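Long-range contact in cytoplasmic export protein 1 (Saccharomyces cerevisiae, PDB 3VWA), which binds tRNA and, as part of the nuclear tRNA export machinery, may carry aminoacylated tRNAs from export receptors at the nuclear pore toward translation: residues S37-P49 with D78-V91. Residues are numbered along the deposited sequence; the frame is centred on the assembly and turned at random.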
loop_
_atom_site.group_PDB
_atom_site.type_symbol
_atom_site.label_atom_id
_atom_site.label_comp_id
_atom_site.label_asym_id
_atom_site.label_seq_id
_atom_site.Cartn_x
_atom_site.Cartn_y
_atom_site.Cartn_z
ATOM N N SER A 37 -4.146 -1.975 -23.380
ATOM C CA SER A 37 -3.217 -1.525 -22.338
ATOM C C SER A 37 -3.077 -2.487 -21.103
ATOM O O SER A 37 -2.660 -2.057 -20.037
ATOM C CB SER A 37 -3.527 -0.087 -21.912
ATOM O OG SER A 37 -4.352 -0.118 -20.775
ATOM N N LEU A 38 -3.422 -3.770 -21.249
ATOM C CA LEU A 38 -3.095 -4.778 -20.206
ATOM C C LEU A 38 -1.564 -4.949 -20.024
ATOM O O LEU A 38 -0.906 -5.346 -20.966
ATOM C CB LEU A 38 -3.697 -6.155 -20.526
ATOM C CG LEU A 38 -3.387 -7.176 -19.411
ATOM C CD1 LEU A 38 -4.328 -6.995 -18.251
ATOM C CD2 LEU A 38 -3.516 -8.614 -19.905
ATOM N N PRO A 39 -1.016 -4.673 -18.807
ATOM C CA PRO A 39 0.409 -4.901 -18.502
ATOM C C PRO A 39 0.834 -6.340 -18.732
ATOM O O PRO A 39 0.178 -7.250 -18.279
ATOM C CB PRO A 39 0.496 -4.598 -16.998
ATOM C CG PRO A 39 -0.632 -3.642 -16.742
ATOM C CD PRO A 39 -1.740 -4.191 -17.611
ATOM N N VAL A 40 1.936 -6.542 -19.445
ATOM C CA VAL A 40 2.388 -7.892 -19.755
ATOM C C VAL A 40 3.883 -7.963 -19.564
ATOM O O VAL A 40 4.563 -6.961 -19.418
ATOM C CB VAL A 40 2.078 -8.266 -21.230
ATOM C CG1 VAL A 40 0.573 -8.200 -21.530
ATOM C CG2 VAL A 40 2.850 -7.347 -22.192
ATOM N N THR A 41 4.405 -9.164 -19.579
ATOM C CA THR A 41 5.851 -9.329 -19.558
ATOM C C THR A 41 6.204 -10.063 -20.816
ATOM O O THR A 41 5.586 -11.063 -21.146
ATOM C CB THR A 41 6.298 -10.162 -18.340
ATOM O OG1 THR A 41 6.169 -9.318 -17.209
ATOM C CG2 THR A 41 7.770 -10.605 -18.451
ATOM N N VAL A 42 7.217 -9.559 -21.500
ATOM C CA VAL A 42 7.694 -10.093 -22.744
ATOM C C VAL A 42 9.082 -10.737 -22.530
ATOM O O VAL A 42 10.071 -10.066 -22.137
ATOM C CB VAL A 42 7.768 -8.940 -23.785
ATOM C CG1 VAL A 42 8.515 -9.395 -25.028
ATOM C CG2 VAL A 42 6.360 -8.386 -24.109
ATOM N N PHE A 43 9.158 -12.043 -22.762
ATOM C CA PHE A 43 10.433 -12.738 -22.735
ATOM C C PHE A 43 10.983 -12.849 -24.168
ATOM O O PHE A 43 10.361 -13.445 -25.079
ATOM C CB PHE A 43 10.298 -14.130 -22.124
ATOM C CG PHE A 43 10.025 -14.121 -20.650
ATOM C CD1 PHE A 43 11.091 -14.071 -19.715
ATOM C CD2 PHE A 43 8.709 -14.237 -20.171
ATOM C CE1 PHE A 43 10.797 -14.115 -18.337
ATOM C CE2 PHE A 43 8.454 -14.258 -18.811
ATOM C CZ PHE A 43 9.496 -14.211 -17.906
ATOM N N LYS A 44 12.147 -12.245 -24.358
ATOM C CA LYS A 44 12.771 -12.196 -25.656
ATOM C C LYS A 44 13.942 -13.164 -25.631
ATOM O O LYS A 44 14.842 -13.022 -24.798
ATOM C CB LYS A 44 13.258 -10.774 -25.935
ATOM C CG LYS A 44 14.145 -10.651 -27.164
ATOM C CD LYS A 44 14.101 -9.224 -27.683
ATOM C CE LYS A 44 14.180 -9.232 -29.195
ATOM N NZ LYS A 44 15.435 -9.862 -29.649
ATOM N N ALA A 45 13.885 -14.170 -26.504
ATOM C CA ALA A 45 14.919 -15.199 -26.645
ATOM C C ALA A 45 16.195 -14.649 -27.225
ATOM O O ALA A 45 16.191 -13.873 -28.209
ATOM C CB ALA A 45 14.447 -16.326 -27.543
ATOM N N LYS A 46 17.290 -15.088 -26.623
ATOM C CA LYS A 46 18.605 -14.811 -27.153
ATOM C C LYS A 46 18.878 -15.946 -28.117
ATOM O O LYS A 46 19.698 -16.821 -27.846
ATOM C CB LYS A 46 19.615 -14.804 -26.020
ATOM C CG LYS A 46 19.597 -13.531 -25.190
ATOM C CD LYS A 46 20.915 -13.522 -24.429
ATOM C CE LYS A 46 20.917 -12.496 -23.320
ATOM N NZ LYS A 46 21.935 -12.905 -22.303
ATOM N N ARG A 47 18.143 -15.942 -29.227
ATOM C CA ARG A 47 18.132 -17.082 -30.130
ATOM C C ARG A 47 19.415 -17.183 -30.943
ATOM O O ARG A 47 19.891 -16.207 -31.505
ATOM C CB ARG A 47 16.925 -17.040 -31.056
ATOM C CG ARG A 47 16.561 -18.420 -31.623
ATOM C CD ARG A 47 15.214 -18.257 -32.306
ATOM N NE ARG A 47 14.920 -19.266 -33.317
ATOM C CZ ARG A 47 13.786 -19.258 -34.017
ATOM N NH1 ARG A 47 12.843 -18.338 -33.774
ATOM N NH2 ARG A 47 13.580 -20.157 -34.944
ATOM N N SER A 48 19.973 -18.372 -30.993
ATOM C CA SER A 48 21.211 -18.583 -31.714
ATOM C C SER A 48 21.174 -20.020 -32.178
ATOM O O SER A 48 20.290 -20.790 -31.749
ATOM C CB SER A 48 22.449 -18.240 -30.836
ATOM O OG SER A 48 22.896 -19.336 -30.064
ATOM N N PRO A 49 22.089 -20.387 -33.087
ATOM C CA PRO A 49 22.191 -21.779 -33.549
ATOM C C PRO A 49 22.323 -22.840 -32.423
ATOM O O PRO A 49 21.700 -23.899 -32.496
ATOM C CB PRO A 49 23.445 -21.744 -34.435
ATOM C CG PRO A 49 23.427 -20.354 -34.978
ATOM C CD PRO A 49 23.020 -19.505 -33.813
ATOM N N ASP A 78 7.662 -17.073 -33.055
ATOM C CA ASP A 78 8.938 -17.771 -33.335
ATOM C C ASP A 78 9.378 -17.734 -34.813
ATOM O O ASP A 78 10.371 -18.370 -35.196
ATOM C CB ASP A 78 8.907 -19.226 -32.821
ATOM C CG ASP A 78 7.729 -20.009 -33.352
ATOM O OD1 ASP A 78 7.186 -19.613 -34.408
ATOM O OD2 ASP A 78 7.315 -20.998 -32.700
ATOM N N SER A 79 8.639 -17.005 -35.643
ATOM C CA SER A 79 8.995 -16.855 -37.066
ATOM C C SER A 79 10.356 -16.205 -37.288
ATOM O O SER A 79 11.149 -16.639 -38.110
ATOM C CB SER A 79 7.930 -16.031 -37.763
ATOM O OG SER A 79 6.749 -16.802 -37.734
ATOM N N ASP A 80 10.596 -15.173 -36.503
ATOM C CA ASP A 80 11.745 -14.306 -36.598
ATOM C C ASP A 80 12.594 -14.550 -35.325
ATOM O O ASP A 80 12.118 -14.335 -34.205
ATOM C CB ASP A 80 11.208 -12.875 -36.680
ATOM C CG ASP A 80 12.294 -11.805 -36.779
ATOM O OD1 ASP A 80 11.926 -10.615 -36.632
ATOM O OD2 ASP A 80 13.475 -12.115 -37.018
ATOM N N PRO A 81 13.837 -15.060 -35.497
ATOM C CA PRO A 81 14.764 -15.099 -34.358
ATOM C C PRO A 81 15.038 -13.631 -34.095
ATOM O O PRO A 81 14.804 -12.818 -34.975
ATOM C CB PRO A 81 15.995 -15.781 -34.942
ATOM C CG PRO A 81 15.943 -15.484 -36.417
ATOM C CD PRO A 81 14.500 -15.378 -36.786
ATOM N N GLN A 82 15.496 -13.246 -32.927
ATOM C CA GLN A 82 15.503 -11.788 -32.634
ATOM C C GLN A 82 14.099 -11.076 -32.680
ATOM O O GLN A 82 14.001 -9.924 -32.303
ATOM C CB GLN A 82 16.592 -11.035 -33.444
ATOM C CG GLN A 82 16.153 -10.395 -34.762
ATOM C CD GLN A 82 17.333 -10.026 -35.644
ATOM O OE1 GLN A 82 18.469 -10.460 -35.406
ATOM N NE2 GLN A 82 17.071 -9.224 -36.680
ATOM N N SER A 83 13.047 -11.756 -33.136
ATOM C CA SER A 83 11.666 -11.450 -32.679
ATOM C C SER A 83 11.001 -12.688 -32.045
ATOM O O SER A 83 9.801 -12.929 -32.226
ATOM C CB SER A 83 10.760 -10.944 -33.804
ATOM O OG SER A 83 10.831 -9.541 -33.906
ATOM N N THR A 84 11.780 -13.478 -31.320
ATOM C CA THR A 84 11.236 -14.697 -30.701
ATOM C C THR A 84 10.801 -14.416 -29.253
ATOM O O THR A 84 11.632 -14.139 -28.376
ATOM C CB THR A 84 12.216 -15.873 -30.896
ATOM O OG1 THR A 84 12.342 -16.099 -32.309
ATOM C CG2 THR A 84 11.704 -17.166 -30.264
ATOM N N PHE A 85 9.487 -14.437 -29.036
ATOM C CA PHE A 85 8.904 -14.009 -27.766
ATOM C C PHE A 85 7.968 -15.018 -27.157
ATOM O O PHE A 85 7.315 -15.802 -27.853
ATOM C CB PHE A 85 8.093 -12.736 -27.908
ATOM C CG PHE A 85 8.833 -11.567 -28.524
ATOM C CD1 PHE A 85 9.982 -11.038 -27.910
ATOM C CD2 PHE A 85 8.343 -10.934 -29.683
ATOM C CE1 PHE A 85 10.639 -9.928 -28.442
ATOM C CE2 PHE A 85 9.021 -9.815 -30.236
ATOM C CZ PHE A 85 10.166 -9.318 -29.611
ATOM N N ILE A 86 7.926 -14.970 -25.828
ATOM C CA ILE A 86 6.841 -15.525 -25.036
ATOM C C ILE A 86 6.268 -14.360 -24.226
ATOM O O ILE A 86 6.966 -13.697 -23.400
ATOM C CB ILE A 86 7.322 -16.659 -24.104
ATOM C CG1 ILE A 86 7.997 -17.794 -24.902
ATOM C CG2 ILE A 86 6.163 -17.160 -23.252
ATOM C CD1 ILE A 86 8.737 -18.830 -24.053
ATOM N N VAL A 87 4.988 -14.105 -24.440
ATOM C CA VAL A 87 4.332 -12.983 -23.769
ATOM C C VAL A 87 3.384 -13.505 -22.696
ATOM O O VAL A 87 2.495 -14.354 -22.979
ATOM C CB VAL A 87 3.590 -12.061 -24.757
ATOM C CG1 VAL A 87 3.202 -10.767 -24.060
ATOM C CG2 VAL A 87 4.465 -11.732 -25.962
ATOM N N THR A 88 3.580 -13.025 -21.463
ATOM C CA THR A 88 2.826 -13.614 -20.301
ATOM C C THR A 88 2.156 -12.523 -19.563
ATOM O O THR A 88 2.400 -11.339 -19.859
ATOM C CB THR A 88 3.763 -14.302 -19.267
ATOM O OG1 THR A 88 4.638 -13.321 -18.688
ATOM C CG2 THR A 88 4.562 -15.409 -19.926
ATOM N N GLU A 89 1.330 -12.884 -18.587
ATOM C CA GLU A 89 0.851 -11.865 -17.624
ATOM C C GLU A 89 2.081 -11.142 -16.992
ATOM O O GLU A 89 3.191 -11.642 -16.975
ATOM C CB GLU A 89 -0.075 -12.436 -16.531
ATOM C CG GLU A 89 -1.004 -13.574 -16.936
ATOM C CD GLU A 89 -2.482 -13.364 -16.535
ATOM O OE1 GLU A 89 -2.946 -13.855 -15.469
ATOM O OE2 GLU A 89 -3.206 -12.707 -17.316
ATOM N N ARG A 90 1.879 -9.929 -16.535
ATOM C CA ARG A 90 2.962 -9.204 -15.961
ATOM C C ARG A 90 3.475 -10.013 -14.772
ATOM O O ARG A 90 2.723 -10.326 -13.844
ATOM C CB ARG A 90 2.493 -7.845 -15.477
ATOM C CG ARG A 90 3.638 -6.992 -14.938
ATOM C CD ARG A 90 4.742 -6.753 -15.972
ATOM N NE ARG A 90 4.397 -5.721 -16.954
ATOM C CZ ARG A 90 4.458 -4.410 -16.718
ATOM N NH1 ARG A 90 4.105 -3.549 -17.674
ATOM N NH2 ARG A 90 4.867 -3.953 -15.522
ATOM N N VAL A 91 4.741 -10.364 -14.827
ATOM C CA VAL A 91 5.398 -10.982 -13.702
ATOM C C VAL A 91 6.616 -10.155 -13.286
ATOM O O VAL A 91 7.074 -9.286 -14.043
ATOM C CB VAL A 91 5.846 -12.413 -13.994
ATOM C CG1 VAL A 91 4.656 -13.353 -14.005
ATOM C CG2 VAL A 91 6.685 -12.475 -15.289
HETATM O O HOH W 1 -1.083 -9.330 -16.927
HETATM O O HOH W 2 11.924 -20.384 -36.732
#
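Arg47 reaches over the turn that leads into strand 85-89 and spends one nitrogen on two acceptors: NH1 donates to Asp78 O at 2.9 Å in an almost straight bond (177°) and to Thr84 OG1 at 2.7 Å. Both acceptors sit in the guanidinium plane, at its edge, while Pro81 CB lies over one face. The chain gets there by running extended from CG to NE, with CG opposite the backbone N (chi1 -158°). Thr84 OG1 passes its own hydrogen to Asp80 O, which fixes the hydroxyl's rotation and leaves its oxygen to accept from Arg47. The NH2 of Arg47 also makes a salt bridge with Glu52. A leucine here would probably leave Thr84 OG1 and Asp78 O without the NH1 that bridges them, and Glu52 without its salt-bridge partner.

At the other end of the ladder, Thr41 is held by both its backbone and its hydroxyl. Its backbone N and O pair with Thr88, and its OG1, turned beside its own backbone N (chi1 -74°), accepts Val91 N at 3.0 Å. Arg90 bends back across this hydroxyl, so that NE donates to Val40 O at 2.8 Å from above the carbonyl plane and Pro39 CB covers a guanidinium face.

Between these ends Phe43 and Ile86 form a hydrogen-bonded pair, Phe43 N to Ile86 O being 2.8 Å. The Phe43 ring has Ile86 O near its plane at the edge and stacks on Phe147. On the other side of the sheet Val42 CG1 meets Phe85 CD1 at 3.6 Å, and Lys44 lays its chain along that ring's edge before NZ bonds Gln82 O.

This is an antiparallel pairing inside the curled N-terminal sheet, with helix 52-64 against it, consistent with the N-lobe of a kinase-like domain, which in this chain precedes the HEAT repeats.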